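Local coordinates for protein endo-beta-N-acetylglucosaminidase F1 (Bacteroides thetaiotaomicron VPI-5482, PDB 6TCV) that probably hydrolyses the GlcNAc-GlcNAc bond in the core of high-mannose N-glycans, and is captured here with a Man9GlcNAc2Asn substrate, at residues L172-N177 with F404-A409; N183-Q188 with I435-N440; M375-G380 with G412-R417; W196-L201 with K243-L248. The protein carries 2 engineered substitutions. All coordinates share one frame; numbering follows the deposited sequence.

Contact 1 of 4, residues L172-N177 with F404-A409. With MAN (alpha-D-mannopyranose), chain B; MAN (alpha-D-mannopyranose), chain C; NAG (2-acetamido-2-deoxy-beta-D-glucopyranose), chain D; MAN (alpha-D-mannopyranose), chain E.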
# COMPACT_ATOMS: atom_id res chain seq x y z
N LEU A 172 0.81 7.57 -6.19
CA LEU A 172 0.71 9.02 -6.26
C LEU A 172 0.51 9.63 -4.88
O LEU A 172 -0.47 9.31 -4.20
CB LEU A 172 -0.49 9.39 -7.15
CG LEU A 172 -0.65 10.88 -7.43
CD1 LEU A 172 0.54 11.40 -8.20
CD2 LEU A 172 -1.94 11.11 -8.23
N PHE A 173 1.33 10.59 -4.53
CA PHE A 173 1.13 11.37 -3.31
C PHE A 173 0.41 12.66 -3.61
O PHE A 173 0.82 13.41 -4.49
CB PHE A 173 2.46 11.79 -2.68
CG PHE A 173 3.34 10.71 -2.13
CD1 PHE A 173 4.21 10.01 -2.94
CD2 PHE A 173 3.41 10.49 -0.73
CE1 PHE A 173 5.12 9.11 -2.41
CE2 PHE A 173 4.29 9.53 -0.23
CZ PHE A 173 5.14 8.84 -1.08
N PHE A 174 -0.65 12.96 -2.84
CA PHE A 174 -1.27 14.29 -2.84
C PHE A 174 -0.84 15.08 -1.62
O PHE A 174 -0.92 14.58 -0.48
CB PHE A 174 -2.79 14.18 -2.77
CG PHE A 174 -3.39 13.76 -4.04
CD1 PHE A 174 -3.63 14.66 -5.03
CD2 PHE A 174 -3.66 12.41 -4.29
CE1 PHE A 174 -4.16 14.24 -6.28
CE2 PHE A 174 -4.19 12.01 -5.55
CZ PHE A 174 -4.42 12.91 -6.49
N GLU A 175 -0.41 16.33 -1.84
CA GLU A 175 -0.22 17.28 -0.75
C GLU A 175 -1.60 17.78 -0.37
O GLU A 175 -2.13 18.73 -0.93
CB GLU A 175 0.70 18.40 -1.18
CG GLU A 175 2.16 18.05 -1.29
CD GLU A 175 3.00 18.31 -0.04
OE1 GLU A 175 2.47 18.21 1.09
OE2 GLU A 175 4.19 18.62 -0.19
N VAL A 176 -2.24 17.08 0.57
CA VAL A 176 -3.65 17.36 0.89
C VAL A 176 -3.85 18.66 1.62
O VAL A 176 -4.99 19.09 1.78
CB VAL A 176 -4.29 16.16 1.62
CG1 VAL A 176 -4.30 14.94 0.74
CG2 VAL A 176 -3.65 15.87 3.00
N ASN A 177 -2.78 19.34 2.07
CA ASN A 177 -2.93 20.70 2.52
C ASN A 177 -3.54 21.56 1.42
O ASN A 177 -4.18 22.60 1.69
CB ASN A 177 -1.64 21.32 3.03
CG ASN A 177 -1.19 20.73 4.31
OD1 ASN A 177 -1.97 20.21 5.10
ND2 ASN A 177 0.09 20.84 4.56
N PHE A 404 4.47 12.75 -7.18
CA PHE A 404 4.31 13.56 -5.96
C PHE A 404 3.80 14.95 -6.24
O PHE A 404 4.41 15.68 -7.04
CB PHE A 404 5.64 13.58 -5.21
CG PHE A 404 5.61 14.32 -3.90
CD1 PHE A 404 5.88 15.70 -3.87
CD2 PHE A 404 5.31 13.70 -2.70
CE1 PHE A 404 5.84 16.39 -2.70
CE2 PHE A 404 5.25 14.41 -1.53
CZ PHE A 404 5.50 15.77 -1.49
N ALA A 405 2.71 15.35 -5.59
CA ALA A 405 2.20 16.72 -5.50
C ALA A 405 1.70 17.22 -6.85
O ALA A 405 2.00 18.36 -7.21
CB ALA A 405 3.23 17.64 -4.87
N PRO A 406 0.87 16.50 -7.58
CA PRO A 406 0.22 17.10 -8.74
C PRO A 406 -0.81 18.12 -8.27
O PRO A 406 -1.42 17.97 -7.21
CB PRO A 406 -0.50 15.92 -9.38
CG PRO A 406 -0.89 15.10 -8.23
CD PRO A 406 0.29 15.18 -7.25
N SER A 407 -1.06 19.16 -9.07
CA SER A 407 -2.16 20.08 -8.78
C SER A 407 -2.81 20.50 -10.09
O SER A 407 -2.12 20.60 -11.13
CB SER A 407 -1.69 21.35 -8.06
OG SER A 407 -0.73 22.04 -8.85
N PRO A 408 -4.12 20.79 -10.08
CA PRO A 408 -4.79 21.16 -11.33
C PRO A 408 -4.14 22.32 -12.06
O PRO A 408 -4.06 22.30 -13.30
CB PRO A 408 -6.22 21.47 -10.85
CG PRO A 408 -6.40 20.57 -9.63
CD PRO A 408 -5.07 20.55 -8.96
N ALA A 409 -3.64 23.33 -11.34
CA ALA A 409 -3.00 24.46 -11.99
C ALA A 409 -1.76 24.07 -12.79
O ALA A 409 -1.32 24.86 -13.65
CB ALA A 409 -2.68 25.58 -11.00
C1 MAN B . 5.89 23.48 -0.27
C2 MAN B . 4.92 24.62 0.00
C3 MAN B . 3.56 24.05 0.39
C4 MAN B . 3.10 23.11 -0.73
C5 MAN B . 4.12 22.01 -1.03
C6 MAN B . 3.80 21.16 -2.26
O2 MAN B . 4.70 25.40 -1.18
O3 MAN B . 2.60 25.07 0.64
O4 MAN B . 1.90 22.41 -0.39
O5 MAN B . 5.40 22.63 -1.29
O6 MAN B . 4.73 20.09 -2.40
C1 MAN C . 0.48 21.66 8.42
C2 MAN C . -0.81 22.20 7.82
C3 MAN C . -0.52 23.33 6.84
C4 MAN C . 0.33 24.40 7.51
C5 MAN C . 1.60 23.73 8.02
C6 MAN C . 2.50 24.68 8.78
O2 MAN C . -1.66 22.63 8.89
O3 MAN C . -1.75 23.84 6.36
O4 MAN C . 0.70 25.41 6.58
O5 MAN C . 1.24 22.71 8.96
O6 MAN C . 3.75 24.03 9.10
C1 NAG D . 10.59 15.31 0.25
C2 NAG D . 9.32 14.92 0.98
C3 NAG D . 8.37 16.09 1.25
C4 NAG D . 8.84 17.34 0.53
C5 NAG D . 9.18 16.96 -0.90
C6 NAG D . 9.52 18.14 -1.80
C7 NAG D . 8.21 12.73 0.86
C8 NAG D . 7.58 11.71 -0.08
N2 NAG D . 8.64 13.85 0.28
O3 NAG D . 8.31 16.35 2.66
O4 NAG D . 7.75 18.28 0.52
O5 NAG D . 10.34 16.10 -0.92
O6 NAG D . 9.95 17.70 -3.04
O7 NAG D . 8.34 12.53 2.07
C1 MAN E . 3.50 20.63 6.80
C2 MAN E . 2.45 20.39 7.88
C3 MAN E . 2.37 18.91 8.17
C4 MAN E . 2.12 18.10 6.90
C5 MAN E . 3.14 18.45 5.82
C6 MAN E . 2.79 17.87 4.46
O2 MAN E . 1.20 20.95 7.41
O3 MAN E . 1.28 18.66 9.07
O4 MAN E . 2.30 16.71 7.17
O5 MAN E . 3.18 19.89 5.64
O6 MAN E . 3.75 18.30 3.48
O HOH W 1 -0.75 17.63 -4.47
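F173 and F404 form a parallel beta bridge, their CA atoms 4.7 Å apart, where strands 169-175 and 400-404 close the barrel, and A405 N adds a hydrogen bond to F173 O at 2.9 Å. Both phenylalanines point to the same side of the sheet, and their rings meet obliquely, planes at 57°. With CG anti to the backbone N (chi1 -177°), F404 brings CD2 to 3.4 Å from F173 CB. The acetamide methyl C8 of NAG lies over one face of the F173 ring, toward its rim. E175 bends at chi2 (-93°), which brings its carboxylate beside the F404 ring at a slant, E175 OE2 3.4 Å from F404 CZ. OE1 accepts O6 of MAN (chain E) at 2.7 Å; OE2 accepts O6 of MAN (chain B) at 2.7 Å and also bonds O2 of the beta-D-mannopyranose. On the other face of the sheet, P406 CD meets L172 CD1 at 3.9 Å and P406 CG touches F174 CE1. Water 1 links E175 N to P406 O. A buried carboxylate gripped by three sugar hydroxyls is consistent with E175 reading the mannoses around the core beta-mannose, where the first and last barrel strands meet.

Contact 2 of 4, residues N183-Q188 with I435-N440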
# COMPACT_ATOMS: atom_id res chain seq x y z
N ASN A 183 -8.86 14.44 -7.30
CA ASN A 183 -8.12 14.67 -8.55
C ASN A 183 -7.45 13.42 -9.08
O ASN A 183 -7.05 13.42 -10.25
CB ASN A 183 -7.15 15.84 -8.34
CG ASN A 183 -7.87 17.13 -8.40
OD1 ASN A 183 -8.51 17.49 -9.39
ND2 ASN A 183 -7.78 17.88 -7.30
N THR A 184 -7.38 12.33 -8.33
CA THR A 184 -7.01 11.05 -8.90
C THR A 184 -7.82 10.77 -10.16
O THR A 184 -7.31 10.17 -11.13
CB THR A 184 -7.27 9.95 -7.87
OG1 THR A 184 -6.48 10.16 -6.70
CG2 THR A 184 -6.94 8.56 -8.38
N LEU A 185 -9.10 11.14 -10.16
CA LEU A 185 -10.02 10.83 -11.24
C LEU A 185 -9.75 11.65 -12.49
O LEU A 185 -10.34 11.34 -13.54
CB LEU A 185 -11.46 10.96 -10.77
CG LEU A 185 -11.81 10.07 -9.61
CD1 LEU A 185 -13.27 10.33 -9.21
CD2 LEU A 185 -11.51 8.59 -9.84
N SER A 186 -8.87 12.66 -12.43
CA SER A 186 -8.44 13.39 -13.62
C SER A 186 -7.54 12.57 -14.53
O SER A 186 -7.26 13.03 -15.63
CB SER A 186 -7.67 14.64 -13.25
OG SER A 186 -8.41 15.54 -12.39
N PHE A 187 -7.01 11.45 -14.05
CA PHE A 187 -5.97 10.68 -14.72
C PHE A 187 -6.49 9.33 -15.22
O PHE A 187 -6.55 8.36 -14.45
CB PHE A 187 -4.80 10.45 -13.79
CG PHE A 187 -4.08 11.70 -13.33
CD1 PHE A 187 -4.56 12.41 -12.24
CD2 PHE A 187 -2.93 12.14 -13.96
CE1 PHE A 187 -3.90 13.55 -11.80
CE2 PHE A 187 -2.24 13.25 -13.54
CZ PHE A 187 -2.74 13.98 -12.44
N GLN A 188 -6.82 9.26 -16.48
CA GLN A 188 -7.29 8.03 -17.09
C GLN A 188 -6.50 7.78 -18.36
O GLN A 188 -6.04 8.73 -19.01
CB GLN A 188 -8.78 8.02 -17.48
CG GLN A 188 -9.76 8.20 -16.35
CD GLN A 188 -11.20 8.37 -16.87
OE1 GLN A 188 -11.55 9.42 -17.32
NE2 GLN A 188 -12.00 7.29 -16.84
N ILE A 435 -11.64 17.05 -16.19
CA ILE A 435 -12.19 17.62 -14.96
C ILE A 435 -11.09 17.74 -13.91
O ILE A 435 -10.00 17.19 -14.03
CB ILE A 435 -13.40 16.85 -14.39
CG1 ILE A 435 -13.15 15.34 -14.30
CG2 ILE A 435 -14.68 17.15 -15.23
CD1 ILE A 435 -12.12 14.84 -13.33
N PHE A 436 -11.42 18.47 -12.86
CA PHE A 436 -10.59 18.61 -11.68
C PHE A 436 -11.50 18.92 -10.50
O PHE A 436 -12.69 19.22 -10.66
CB PHE A 436 -9.51 19.71 -11.87
CG PHE A 436 -10.03 21.12 -11.70
CD1 PHE A 436 -10.69 21.75 -12.75
CD2 PHE A 436 -9.89 21.80 -10.49
CE1 PHE A 436 -11.20 23.02 -12.59
CE2 PHE A 436 -10.41 23.06 -10.36
CZ PHE A 436 -11.07 23.63 -11.39
N TYR A 437 -10.93 18.84 -9.31
CA TYR A 437 -11.64 19.07 -8.05
C TYR A 437 -10.91 20.16 -7.27
O TYR A 437 -9.68 20.19 -7.22
CB TYR A 437 -11.70 17.79 -7.22
CG TYR A 437 -12.56 16.73 -7.90
CD1 TYR A 437 -12.05 15.91 -8.89
CD2 TYR A 437 -13.84 16.53 -7.49
CE1 TYR A 437 -12.83 14.92 -9.47
CE2 TYR A 437 -14.63 15.53 -8.07
CZ TYR A 437 -14.10 14.74 -9.05
OH TYR A 437 -14.92 13.76 -9.60
N LYS A 438 -11.70 20.99 -6.63
CA LYS A 438 -11.23 22.01 -5.71
C LYS A 438 -11.09 21.45 -4.30
O LYS A 438 -11.75 20.49 -3.92
CB LYS A 438 -12.17 23.24 -5.71
CG LYS A 438 -12.28 23.93 -7.07
CD LYS A 438 -13.09 25.22 -6.97
CE LYS A 438 -13.07 25.92 -8.35
NZ LYS A 438 -13.74 27.22 -8.10
N LYS A 439 -10.25 22.08 -3.50
CA LYS A 439 -10.00 21.59 -2.15
C LYS A 439 -11.32 21.48 -1.37
O LYS A 439 -12.12 22.42 -1.34
CB LYS A 439 -9.00 22.51 -1.43
CG LYS A 439 -8.64 22.07 0.00
CD LYS A 439 -7.62 22.98 0.66
CE LYS A 439 -7.41 22.58 2.12
NZ LYS A 439 -6.58 23.54 2.79
N ASN A 440 -11.52 20.31 -0.75
CA ASN A 440 -12.64 20.04 0.16
C ASN A 440 -14.00 20.07 -0.51
O ASN A 440 -14.99 20.08 0.19
CB ASN A 440 -12.62 20.94 1.41
CG ASN A 440 -11.44 20.63 2.33
OD1 ASN A 440 -10.84 19.57 2.23
ND2 ASN A 440 -11.13 21.54 3.24
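N183 and F436 bring the backbones closest, CA atoms 5.6 Å apart, where the 3-10 turn 183-186 lies against the extended run I435-Y437. The side-chain amide of N183 does the work of a strand neighbour: OD1 accepts Y437 N at 2.8 Å, and ND2 donates to Y437 O at 3.0 Å with a fairly straight bond of 162°. The acceptor lies close to the amide plane of N183, so this pair of bonds fixes the rotation of the amide, whose ND2 also reaches N180 O. S186 has OG anti to its carbonyl carbon (chi1 -57°), which turns the hydroxyl to I435 O at 2.8 Å; the same OG bonds the hydroxyl of Y411. L185 CD1 meets Y437 OH at 3.8 Å, the leucine passing the tyrosine side chain at a slant. An alanine in place of N183 removes both amide bonds and would probably leave the backbone N-H and C=O of Y437 without their mates, loosening the C-terminal run from the turn. Side-chain polar groups of the turn thus replace beta pairing, tying the C-terminal segment to the loop between strands 169-175 and 198-209.

Contact 3 of 4, residues M375-G380 with G412-R417. With NAG (2-acetamido-2-deoxy-beta-D-glucopyranose), chain D; MAN (alpha-D-mannopyranose), chain F.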
# COMPACT_ATOMS: atom_id res chain seq x y z
N MET A 375 8.56 11.09 -9.74
CA MET A 375 8.39 12.37 -10.41
C MET A 375 7.85 13.39 -9.41
O MET A 375 6.78 13.18 -8.81
CB MET A 375 7.39 12.23 -11.56
CG MET A 375 7.86 11.32 -12.67
SD MET A 375 6.64 11.02 -14.01
CE MET A 375 5.65 9.77 -13.18
N GLU A 376 8.58 14.49 -9.24
CA GLU A 376 8.16 15.60 -8.36
C GLU A 376 7.33 16.51 -9.26
O GLU A 376 7.87 17.23 -10.12
CB GLU A 376 9.37 16.32 -7.78
CG GLU A 376 9.23 16.72 -6.31
CD GLU A 376 8.15 17.74 -6.03
OE1 GLU A 376 7.38 18.09 -6.96
OE2 GLU A 376 8.05 18.20 -4.88
N PHE A 377 6.00 16.39 -9.19
CA PHE A 377 5.15 17.11 -10.13
C PHE A 377 5.00 18.59 -9.81
O PHE A 377 4.61 19.35 -10.69
CB PHE A 377 3.77 16.47 -10.16
CG PHE A 377 3.66 15.17 -10.91
CD1 PHE A 377 4.25 15.00 -12.14
CD2 PHE A 377 2.90 14.13 -10.35
CE1 PHE A 377 4.12 13.79 -12.84
CE2 PHE A 377 2.75 12.94 -11.04
CZ PHE A 377 3.36 12.77 -12.26
N ASN A 378 5.30 19.01 -8.58
CA ASN A 378 5.24 20.44 -8.25
C ASN A 378 6.54 21.16 -8.61
O ASN A 378 6.49 22.29 -9.08
CB ASN A 378 4.97 20.57 -6.75
CG ASN A 378 4.78 21.99 -6.36
OD1 ASN A 378 3.89 22.69 -6.87
ND2 ASN A 378 5.62 22.49 -5.44
N LEU A 379 7.69 20.54 -8.32
CA LEU A 379 8.98 21.16 -8.60
C LEU A 379 9.62 20.77 -9.90
O LEU A 379 10.48 21.51 -10.37
CB LEU A 379 9.99 20.86 -7.51
CG LEU A 379 9.66 21.24 -6.07
CD1 LEU A 379 10.67 20.74 -5.13
CD2 LEU A 379 9.58 22.75 -5.99
N GLY A 380 9.27 19.67 -10.49
CA GLY A 380 9.65 19.38 -11.84
C GLY A 380 10.65 18.29 -12.00
O GLY A 380 10.87 17.85 -13.15
N GLY A 412 -0.94 20.99 -17.13
CA GLY A 412 -0.22 20.98 -18.38
C GLY A 412 1.16 20.34 -18.25
O GLY A 412 1.58 19.52 -19.08
N SER A 413 1.90 20.73 -17.21
CA SER A 413 3.20 20.13 -16.93
C SER A 413 3.07 18.65 -16.58
O SER A 413 3.82 17.80 -17.13
CB SER A 413 3.82 20.87 -15.73
OG SER A 413 5.07 20.31 -15.40
N VAL A 414 2.18 18.32 -15.65
CA VAL A 414 2.05 16.94 -15.20
C VAL A 414 1.75 16.01 -16.38
O VAL A 414 2.41 14.98 -16.57
CB VAL A 414 0.97 16.82 -14.11
CG1 VAL A 414 0.72 15.36 -13.71
CG2 VAL A 414 1.33 17.64 -12.88
N PHE A 415 0.74 16.36 -17.18
CA PHE A 415 0.35 15.48 -18.26
C PHE A 415 1.38 15.46 -19.38
O PHE A 415 1.53 14.43 -20.07
CB PHE A 415 -1.04 15.85 -18.78
CG PHE A 415 -2.15 15.31 -17.88
CD1 PHE A 415 -2.57 16.01 -16.73
CD2 PHE A 415 -2.72 14.05 -18.13
CE1 PHE A 415 -3.53 15.53 -15.89
CE2 PHE A 415 -3.71 13.55 -17.30
CZ PHE A 415 -4.12 14.28 -16.19
N SER A 416 2.10 16.56 -19.60
CA SER A 416 3.20 16.52 -20.57
C SER A 416 4.17 15.41 -20.20
O SER A 416 4.65 14.68 -21.08
CB SER A 416 3.91 17.89 -20.70
OG SER A 416 4.85 18.19 -19.66
N ARG A 417 4.41 15.21 -18.91
CA ARG A 417 5.37 14.25 -18.43
C ARG A 417 4.83 12.83 -18.43
O ARG A 417 5.60 11.90 -18.16
CB ARG A 417 5.86 14.65 -17.03
CG ARG A 417 6.57 15.99 -17.02
CD ARG A 417 6.78 16.47 -15.60
NE ARG A 417 7.76 15.63 -14.90
CZ ARG A 417 8.09 15.81 -13.62
NH1 ARG A 417 7.50 16.78 -12.94
NH2 ARG A 417 9.01 15.05 -13.07
C1 NAG D . 10.59 15.31 0.25
C2 NAG D . 9.32 14.92 0.98
C3 NAG D . 8.37 16.09 1.25
C4 NAG D . 8.84 17.34 0.53
C5 NAG D . 9.18 16.96 -0.90
C6 NAG D . 9.52 18.14 -1.80
C7 NAG D . 8.21 12.73 0.86
C8 NAG D . 7.58 11.71 -0.08
N2 NAG D . 8.64 13.85 0.28
O3 NAG D . 8.31 16.35 2.66
O4 NAG D . 7.75 18.28 0.52
O5 NAG D . 10.34 16.10 -0.92
O6 NAG D . 9.95 17.70 -3.04
O7 NAG D . 8.34 12.53 2.07
C1 MAN F . 5.50 26.56 -1.31
C2 MAN F . 4.81 27.43 -2.35
C3 MAN F . 4.70 26.66 -3.65
C4 MAN F . 6.10 26.25 -4.09
C5 MAN F . 6.82 25.49 -2.99
C6 MAN F . 8.28 25.33 -3.32
O2 MAN F . 5.64 28.59 -2.57
O3 MAN F . 4.09 27.49 -4.63
O4 MAN F . 5.99 25.40 -5.24
O5 MAN F . 6.79 26.21 -1.75
O6 MAN F . 9.00 24.58 -2.33
O HOH W 2 5.17 18.41 -13.33
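R417 sets its guanidinium against E376, where NH1 donates to E376 O at 2.9 Å along a nearly straight 170° line. The oxygen lies in the guanidinium plane, while the donor stands well above the carbonyl plane of E376; G380 N reaches the same oxygen from the opposite face, so two bonds hold it. Water 2, also at the guanidinium edge, is shared by R417 NH1, F377 O and S413 OG. F377 CD1 covers one guanidinium face at 3.8 Å from NH1, with the ring turned steeply to it, and G380 O lies over the other face at 3.4 Å from NH2, too badly angled for a hydrogen bond. M375 CB runs past NH2 at 3.6 Å. A bend at chi3 (70°) turns the guanidinium in, and NH2 goes on to bond the carbonyls of G381 and G383. A leucine replacing R417 would probably leave E376 O, those two carbonyls and water 2 without this donor, and the loop after strand 371-376 less firmly held to the end of the helix.

Farther out, V414 CG1 makes a CH-pi contact over the centre of the F377 ring, 3.8 Å from its centroid. E376 OE1 accepts L379 N at 2.8 Å, from above the carboxylate plane, and in the conformer described OE2 accepts O6 of NAG, while N378 ND2 donates to O4 of MAN (chain F) at 2.9 Å. Strand 371-376 is flanked by strand 400-404, to which M375 and F377 bond through F404, and helix 411-416 packs on its end, with V414 also touching F187.

Contact 4 of 4, residues W196-L201 with K243-L248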
# COMPACT_ATOMS: atom_id res chain seq x y z
N TRP A 196 -3.65 5.74 -11.60
CA TRP A 196 -2.97 5.67 -10.29
C TRP A 196 -3.63 4.63 -9.40
O TRP A 196 -4.64 4.85 -8.75
CB TRP A 196 -2.96 7.03 -9.61
CG TRP A 196 -2.26 8.07 -10.40
CD1 TRP A 196 -2.84 9.08 -11.10
CD2 TRP A 196 -0.84 8.22 -10.60
NE1 TRP A 196 -1.87 9.84 -11.73
CE2 TRP A 196 -0.64 9.34 -11.43
CE3 TRP A 196 0.30 7.53 -10.15
CZ2 TRP A 196 0.61 9.77 -11.81
CZ3 TRP A 196 1.54 7.99 -10.51
CH2 TRP A 196 1.68 9.08 -11.34
N ASP A 197 -2.99 3.45 -9.33
CA ASP A 197 -3.49 2.31 -8.55
C ASP A 197 -3.52 2.62 -7.06
O ASP A 197 -4.38 2.10 -6.35
CB ASP A 197 -2.56 1.10 -8.77
CG ASP A 197 -2.48 0.67 -10.20
OD1 ASP A 197 -1.89 1.39 -11.03
OD2 ASP A 197 -3.00 -0.45 -10.50
N VAL A 198 -2.54 3.38 -6.58
CA VAL A 198 -2.36 3.69 -5.15
C VAL A 198 -2.14 5.18 -4.98
O VAL A 198 -1.36 5.76 -5.73
CB VAL A 198 -1.17 2.90 -4.58
CG1 VAL A 198 -0.91 3.29 -3.14
CG2 VAL A 198 -1.37 1.40 -4.75
N VAL A 199 -2.86 5.78 -4.03
CA VAL A 199 -2.67 7.19 -3.71
C VAL A 199 -2.45 7.37 -2.22
O VAL A 199 -2.91 6.55 -1.43
CB VAL A 199 -3.85 8.05 -4.20
CG1 VAL A 199 -4.14 7.84 -5.69
CG2 VAL A 199 -5.08 7.83 -3.38
N VAL A 200 -1.65 8.36 -1.88
CA VAL A 200 -1.29 8.67 -0.50
C VAL A 200 -1.80 10.04 -0.11
O VAL A 200 -1.57 11.04 -0.82
CB VAL A 200 0.23 8.59 -0.31
CG1 VAL A 200 0.62 8.91 1.13
CG2 VAL A 200 0.77 7.24 -0.70
N LEU A 201 -2.43 10.11 1.06
CA LEU A 201 -2.81 11.37 1.68
C LEU A 201 -1.63 11.90 2.47
O LEU A 201 -1.36 11.43 3.59
CB LEU A 201 -4.02 11.16 2.58
CG LEU A 201 -5.16 10.37 1.94
CD1 LEU A 201 -6.29 10.18 2.96
CD2 LEU A 201 -5.67 10.99 0.65
N LYS A 243 -6.42 2.26 -4.25
CA LYS A 243 -6.08 2.06 -2.85
C LYS A 243 -5.62 3.38 -2.25
O LYS A 243 -4.67 4.00 -2.76
CB LYS A 243 -4.97 1.02 -2.72
CG LYS A 243 -5.37 -0.36 -3.19
CD LYS A 243 -4.24 -1.35 -2.99
CE LYS A 243 -4.73 -2.78 -3.17
NZ LYS A 243 -5.26 -2.99 -4.52
N VAL A 244 -6.28 3.79 -1.15
CA VAL A 244 -6.04 5.07 -0.50
C VAL A 244 -5.26 4.81 0.77
O VAL A 244 -5.76 4.15 1.69
CB VAL A 244 -7.34 5.83 -0.22
CG1 VAL A 244 -7.03 7.12 0.54
CG2 VAL A 244 -8.09 6.12 -1.50
N LEU A 245 -4.04 5.33 0.85
CA LEU A 245 -3.17 5.14 2.00
C LEU A 245 -3.08 6.42 2.80
O LEU A 245 -3.05 7.52 2.24
CB LEU A 245 -1.75 4.76 1.59
CG LEU A 245 -1.58 3.65 0.56
CD1 LEU A 245 -0.14 3.26 0.37
CD2 LEU A 245 -2.41 2.43 0.91
N LEU A 246 -2.95 6.28 4.12
CA LEU A 246 -2.63 7.42 4.97
C LEU A 246 -1.12 7.61 4.95
O LEU A 246 -0.36 6.67 5.23
CB LEU A 246 -3.11 7.17 6.39
CG LEU A 246 -2.98 8.36 7.37
CD1 LEU A 246 -3.80 9.55 6.89
CD2 LEU A 246 -3.38 7.90 8.76
N GLY A 247 -0.65 8.80 4.59
CA GLY A 247 0.76 9.11 4.74
C GLY A 247 1.06 9.51 6.18
O GLY A 247 0.29 10.24 6.80
N LEU A 248 2.20 9.03 6.68
CA LEU A 248 2.75 9.44 7.97
C LEU A 248 4.11 10.06 7.73
O LEU A 248 4.92 9.54 6.94
CB LEU A 248 2.87 8.24 8.93
CG LEU A 248 1.79 8.09 9.97
CD1 LEU A 248 1.73 9.28 10.92
CD2 LEU A 248 0.44 7.82 9.35
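V198-L201 and K243-L246 pair in parallel as the second and third strands of a (beta/alpha)8 barrel, the fold known for endo-beta-N-acetylglucosaminidases of this kind. Four bridges, V198 with K243 through L201 with L246, keep strict register while the strand axes cross at -36°. K243 N donates to D197 O, V199 N to K243 O, L245 N to V199 O and L201 N to L245 O, all at 2.8 to 2.9 Å. The ladder ends less cleanly: G247 N reaches L201 O at 2.9 Å through a bent angle of 142°, from above the carbonyl plane.

On the face shared by V198, V200, K243 and L245, V198 holds CG1 anti to the backbone N (chi1 176°), which turns that methyl to L245 CD1 at 3.6 Å. V200 CG1 rests 3.6 Å from G247 CA, where any side chain on G247 would collide with L201 O and press on that methyl. On the opposite face V199 CG2 meets V244 CG2 at 3.9 Å, and V244 CG1 lies against the L201 branch, 4.0 Å from CD1.

The charged ends are paired elsewhere, D197 with K163 and K243 with E38. V198 and V200 bond to strand 169-175 on one side, and V244 bonds to D282, just before strand 283-287, on the other. L245 reaches L324 and T326 of strand 324-329 through the barrel interior, while L201 and V199 face outward to L234 and T184.

Overall arrangement
Contacts 1 and 4 are strand pairings of one barrel: strand 169-175 stands between 400-404 and 198-209, and L172 bonds V198 and V200. Contact 4 is the deep apolar core, built on a backbone ladder; contact 1, at the ends of the strands, trades that ladder for rings and a carboxylate facing sugar. Contact 3 hangs from the same sheet through F404 and shares NAG with contact 1, but relies on an arginine and a water. Contact 2 lies on the outside of the barrel, away from the glycan, and uses side-chain amide and hydroxyl bonds to backbone. Contacts 2 and 3 are mostly buried but reach the surface at L185 and G380. F187 ties contact 2 to F415 and W196.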